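Local coordinates for ectoine hydroxylase (PDB 4MHR), which hydroxylates L-ectoine to 5-hydroxyectoine in an iron- and 2-oxoglutarate-dependent reaction, making an osmolyte that helps the organism survive extreme osmotic stress, at residues 40-43 and 44-47; 110-113 and 114-118. All coordinates share one frame; numbering follows the deposited sequence.

How the contacts relate
Both contacts are local and both sit at the start of a helix, where a side chain accepts a backbone N-H of the first turn. Contact 1 (40-43 with 44-47) opens helix 43-52 and is only partly buried, about 19 Å from the chain centre; its chemistry is neutral, a serine and a glutamine trading bonds. Contact 2 (110-113 with 114-118) lies deeper, joins the end of helix 108-115 to the start of helix 117-127, and uses charge: one aspartate between two arginines. The centres of contacts 1 and 2 are about 21 Å apart and the nearest atoms of contacts 1 and 2 about 6 Å apart, without touching. Helix 117-127 relates them, since it begins in contact 2 and its later residues pack against I41 of contact 1.

Contact 1: residues 40-43 and 44-47; sequences PISA and RQAA
S42 and Q45 form a capping box at the start of helix 43-52, each side chain taking the other's backbone N-H. S42 is the N-cap: its OG accepts from Q45 N at 3.0 Å, a nearly straight bond (171°). That oxygen lies between the serine's own N and carbonyl carbon (chi1 72°), which swings it over the first turn. The return bond runs from S42 N to Q45 OE1, 2.9 Å and just as straight, in the plane of the amide carbonyl and on a lone pair. The glutamine chain, extended beyond CG, carries its amide back past the serine hydroxyl, with Q45 CG 3.3 Å from S42 OG. The two bonds, one from each side chain, tie the serine and the glutamine together across the first turn, and two N-H groups at the helix start find acceptors.

Helical bonding starts with A46 N to S42 O. A43 O continues it by accepting from A47 N at 3.0 Å, and A46 CB lies 3.5 Å from A43 O. W35 touches the side chains of A43 and A46. I41 also touches V122, F125 and L126 of helix 117-127, while its CB lies 3.4 Å from Q45 OE1 and its CD1 rests 3.8 Å from A46 CA.

Contact 2: residues 110-113 and 114-118; sequences MARL and AADAR
R112 and R118 hold the carboxylate of D116 between them in a salt-bridge network at the junction of two helices. From the end of helix 108-115, R112 NH1 reaches D116 OD1 at 2.7 Å, meeting its anti lone pair almost within the guanidinium plane; the guanidinium and carboxylate planes differ by 20°, nearly coplanar. The R112 chain leaves with CG anti to the backbone N (chi1 -176°) and then bends at chi2, which carries the guanidinium along the helix to the aspartate. R118 takes the carboxylate side-on, R118 NE to D116 OD2 at 2.8 Å and R118 NH2 to D116 OD1 at 3.1 Å, both from the syn side but tilted out of the carboxylate plane.

Capping is the second role of D116. As N-cap of helix 117-127 it accepts R118 N on OD2 at 3.0 Å, from the face of the carboxylate opposite to NE, and both oxygens thus have two donors. An asparagine here, with no negative charge, would probably deprive the two guanidinium groups of the counter-charge they share and weaken the side-on grip of R118.

Backbone bonds finish the first helix: A114 N to M110 O, A115 N to A111 O, and, at the turn, D116 N to L113 O at 3.0 Å.

Around this junction, E65 of helix 63-78 forms a further salt bridge with R118, and R112 NH2 bonds to G306 O. M110 and L113 pack on A73 and L69 of helix 63-78, and A114 O accepts from the Y271 hydroxyl on strand 264-273 of the large antiparallel sheet.

Contact 1: residues 40-43 and 44-47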
loop_
_atom_site.group_PDB
_atom_site.type_symbol
_atom_site.label_atom_id
_atom_site.label_comp_id
_atom_site.label_asym_id
_atom_site.label_seq_id
_atom_site.Cartn_x
_atom_site.Cartn_y
_atom_site.Cartn_z
ATOM N N PRO A 40 -11.694 3.980 15.720
ATOM C CA PRO A 40 -12.257 4.468 14.475
ATOM C C PRO A 40 -12.839 3.404 13.566
ATOM O O PRO A 40 -13.423 3.743 12.566
ATOM C CB PRO A 40 -11.098 5.189 13.832
ATOM C CG PRO A 40 -9.880 4.431 14.312
ATOM C CD PRO A 40 -10.227 3.990 15.704
ATOM N N ILE A 41 -12.755 2.129 13.922
ATOM C CA ILE A 41 -13.423 1.084 13.160
ATOM C C ILE A 41 -14.145 0.170 14.154
ATOM O O ILE A 41 -13.872 0.229 15.341
ATOM C CB ILE A 41 -12.420 0.261 12.338
ATOM C CG1 ILE A 41 -11.287 -0.279 13.204
ATOM C CG2 ILE A 41 -11.796 1.107 11.195
ATOM C CD1 ILE A 41 -10.284 -1.121 12.401
ATOM N N SER A 42 -15.044 -0.669 13.665
ATOM C CA SER A 42 -15.838 -1.483 14.528
ATOM C C SER A 42 -15.004 -2.665 15.011
ATOM O O SER A 42 -13.921 -2.925 14.499
ATOM C CB SER A 42 -17.050 -1.987 13.728
ATOM O OG SER A 42 -16.581 -2.955 12.809
ATOM N N ALA A 43 -15.528 -3.437 15.972
ATOM C CA ALA A 43 -14.741 -4.522 16.540
ATOM C C ALA A 43 -14.598 -5.602 15.461
ATOM O O ALA A 43 -13.518 -6.176 15.241
ATOM C CB ALA A 43 -15.397 -5.057 17.801
ATOM N N ARG A 44 -15.626 -5.747 14.662
ATOM C CA ARG A 44 -15.525 -6.673 13.542
ATOM C C ARG A 44 -14.547 -6.269 12.433
ATOM O O ARG A 44 -13.892 -7.138 11.875
ATOM C CB ARG A 44 -16.890 -6.978 12.953
ATOM C CG ARG A 44 -17.630 -8.045 13.801
ATOM C CD ARG A 44 -19.152 -8.022 13.557
ATOM N NE ARG A 44 -19.508 -7.969 12.117
ATOM C CZ ARG A 44 -20.570 -7.344 11.572
ATOM N NH1 ARG A 44 -21.447 -6.660 12.307
ATOM N NH2 ARG A 44 -20.754 -7.404 10.250
ATOM N N GLN A 45 -14.552 -5.006 12.036
ATOM C CA GLN A 45 -13.557 -4.538 11.109
ATOM C C GLN A 45 -12.157 -4.825 11.592
ATOM O O GLN A 45 -11.309 -5.168 10.796
ATOM C CB GLN A 45 -13.753 -3.052 10.761
ATOM C CG GLN A 45 -14.976 -2.766 9.880
ATOM C CD GLN A 45 -15.226 -1.250 9.763
ATOM O OE1 GLN A 45 -15.273 -0.567 10.746
ATOM N NE2 GLN A 45 -15.262 -0.740 8.550
ATOM N N ALA A 46 -11.885 -4.590 12.877
ATOM C CA ALA A 46 -10.556 -4.748 13.453
ATOM C C ALA A 46 -10.187 -6.280 13.358
ATOM O O ALA A 46 -9.057 -6.641 12.942
ATOM C CB ALA A 46 -10.547 -4.300 14.919
ATOM N N ALA A 47 -11.155 -7.154 13.699
ATOM C CA ALA A 47 -10.969 -8.640 13.617
ATOM C C ALA A 47 -10.768 -9.126 12.208
ATOM O O ALA A 47 -9.907 -9.963 11.976
ATOM C CB ALA A 47 -12.104 -9.395 14.292
#

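Contact 2: residues 110-113 and 114-118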
loop_
_atom_site.group_PDB
_atom_site.type_symbol
_atom_site.label_atom_id
_atom_site.label_comp_id
_atom_site.label_asym_id
_atom_site.label_seq_id
_atom_site.Cartn_x
_atom_site.Cartn_y
_atom_site.Cartn_z
ATOM N N MET A 110 -2.906 15.804 -2.073
ATOM C CA MET A 110 -2.472 14.466 -1.626
ATOM C C MET A 110 -1.844 14.484 -0.252
ATOM O O MET A 110 -2.054 13.540 0.517
ATOM C CB MET A 110 -1.571 13.776 -2.623
ATOM C CG MET A 110 -2.201 13.653 -3.989
ATOM S SD MET A 110 -3.821 12.819 -4.032
ATOM C CE MET A 110 -4.352 13.067 -5.711
ATOM N N ALA A 111 -1.180 15.584 0.119
ATOM C CA ALA A 111 -0.756 15.760 1.536
ATOM C C ALA A 111 -1.957 15.800 2.465
ATOM O O ALA A 111 -1.971 15.170 3.540
ATOM C CB ALA A 111 0.087 17.035 1.744
ATOM N N ARG A 112 -2.974 16.553 2.058
ATOM C CA ARG A 112 -4.175 16.698 2.841
ATOM C C ARG A 112 -4.977 15.378 2.899
ATOM O O ARG A 112 -5.554 15.069 3.931
ATOM C CB ARG A 112 -5.047 17.810 2.254
ATOM C CG ARG A 112 -6.317 18.152 3.015
ATOM C CD ARG A 112 -6.141 18.383 4.529
ATOM N NE ARG A 112 -7.483 18.560 5.112
ATOM C CZ ARG A 112 -8.330 17.579 5.415
ATOM N NH1 ARG A 112 -7.996 16.280 5.220
ATOM N NH2 ARG A 112 -9.521 17.864 5.918
ATOM N N LEU A 113 -5.072 14.661 1.777
ATOM C CA LEU A 113 -5.656 13.297 1.795
ATOM C C LEU A 113 -4.918 12.414 2.831
ATOM O O LEU A 113 -5.542 11.824 3.704
ATOM C CB LEU A 113 -5.650 12.682 0.409
ATOM C CG LEU A 113 -6.114 11.232 0.289
ATOM C CD1 LEU A 113 -7.579 11.129 0.616
ATOM C CD2 LEU A 113 -5.874 10.752 -1.109
ATOM N N ALA A 114 -3.589 12.415 2.795
ATOM C CA ALA A 114 -2.835 11.530 3.602
ATOM C C ALA A 114 -3.086 11.812 5.053
ATOM O O ALA A 114 -3.116 10.869 5.885
ATOM C CB ALA A 114 -1.359 11.643 3.287
ATOM N N ALA A 115 -3.277 13.101 5.378
ATOM C CA ALA A 115 -3.441 13.553 6.782
ATOM C C ALA A 115 -4.855 13.416 7.250
ATOM O O ALA A 115 -5.162 13.637 8.423
ATOM C CB ALA A 115 -2.961 15.043 6.965
ATOM N N ASP A 116 -5.776 13.134 6.356
ATOM C CA ASP A 116 -7.155 13.171 6.763
ATOM C C ASP A 116 -7.483 12.094 7.828
ATOM O O ASP A 116 -7.066 10.925 7.736
ATOM C CB ASP A 116 -8.026 12.969 5.539
ATOM C CG ASP A 116 -9.471 13.231 5.812
ATOM O OD1 ASP A 116 -9.867 14.388 5.552
ATOM O OD2 ASP A 116 -10.231 12.299 6.228
ATOM N N ALA A 117 -8.214 12.499 8.832
ATOM C CA ALA A 117 -8.582 11.651 9.950
ATOM C C ALA A 117 -9.261 10.327 9.524
ATOM O O ALA A 117 -9.061 9.295 10.151
ATOM C CB ALA A 117 -9.520 12.415 10.861
ATOM N N ARG A 118 -10.032 10.350 8.452
ATOM C CA ARG A 118 -10.712 9.158 8.024
ATOM C C ARG A 118 -9.687 8.106 7.585
ATOM O O ARG A 118 -10.042 6.951 7.596
ATOM C CB ARG A 118 -11.682 9.430 6.874
ATOM C CG ARG A 118 -12.934 10.178 7.271
ATOM C CD ARG A 118 -13.651 10.757 6.048
ATOM N NE ARG A 118 -12.951 11.936 5.578
ATOM C CZ ARG A 118 -13.428 12.794 4.674
ATOM N NH1 ARG A 118 -14.631 12.608 4.107
ATOM N NH2 ARG A 118 -12.696 13.835 4.362
#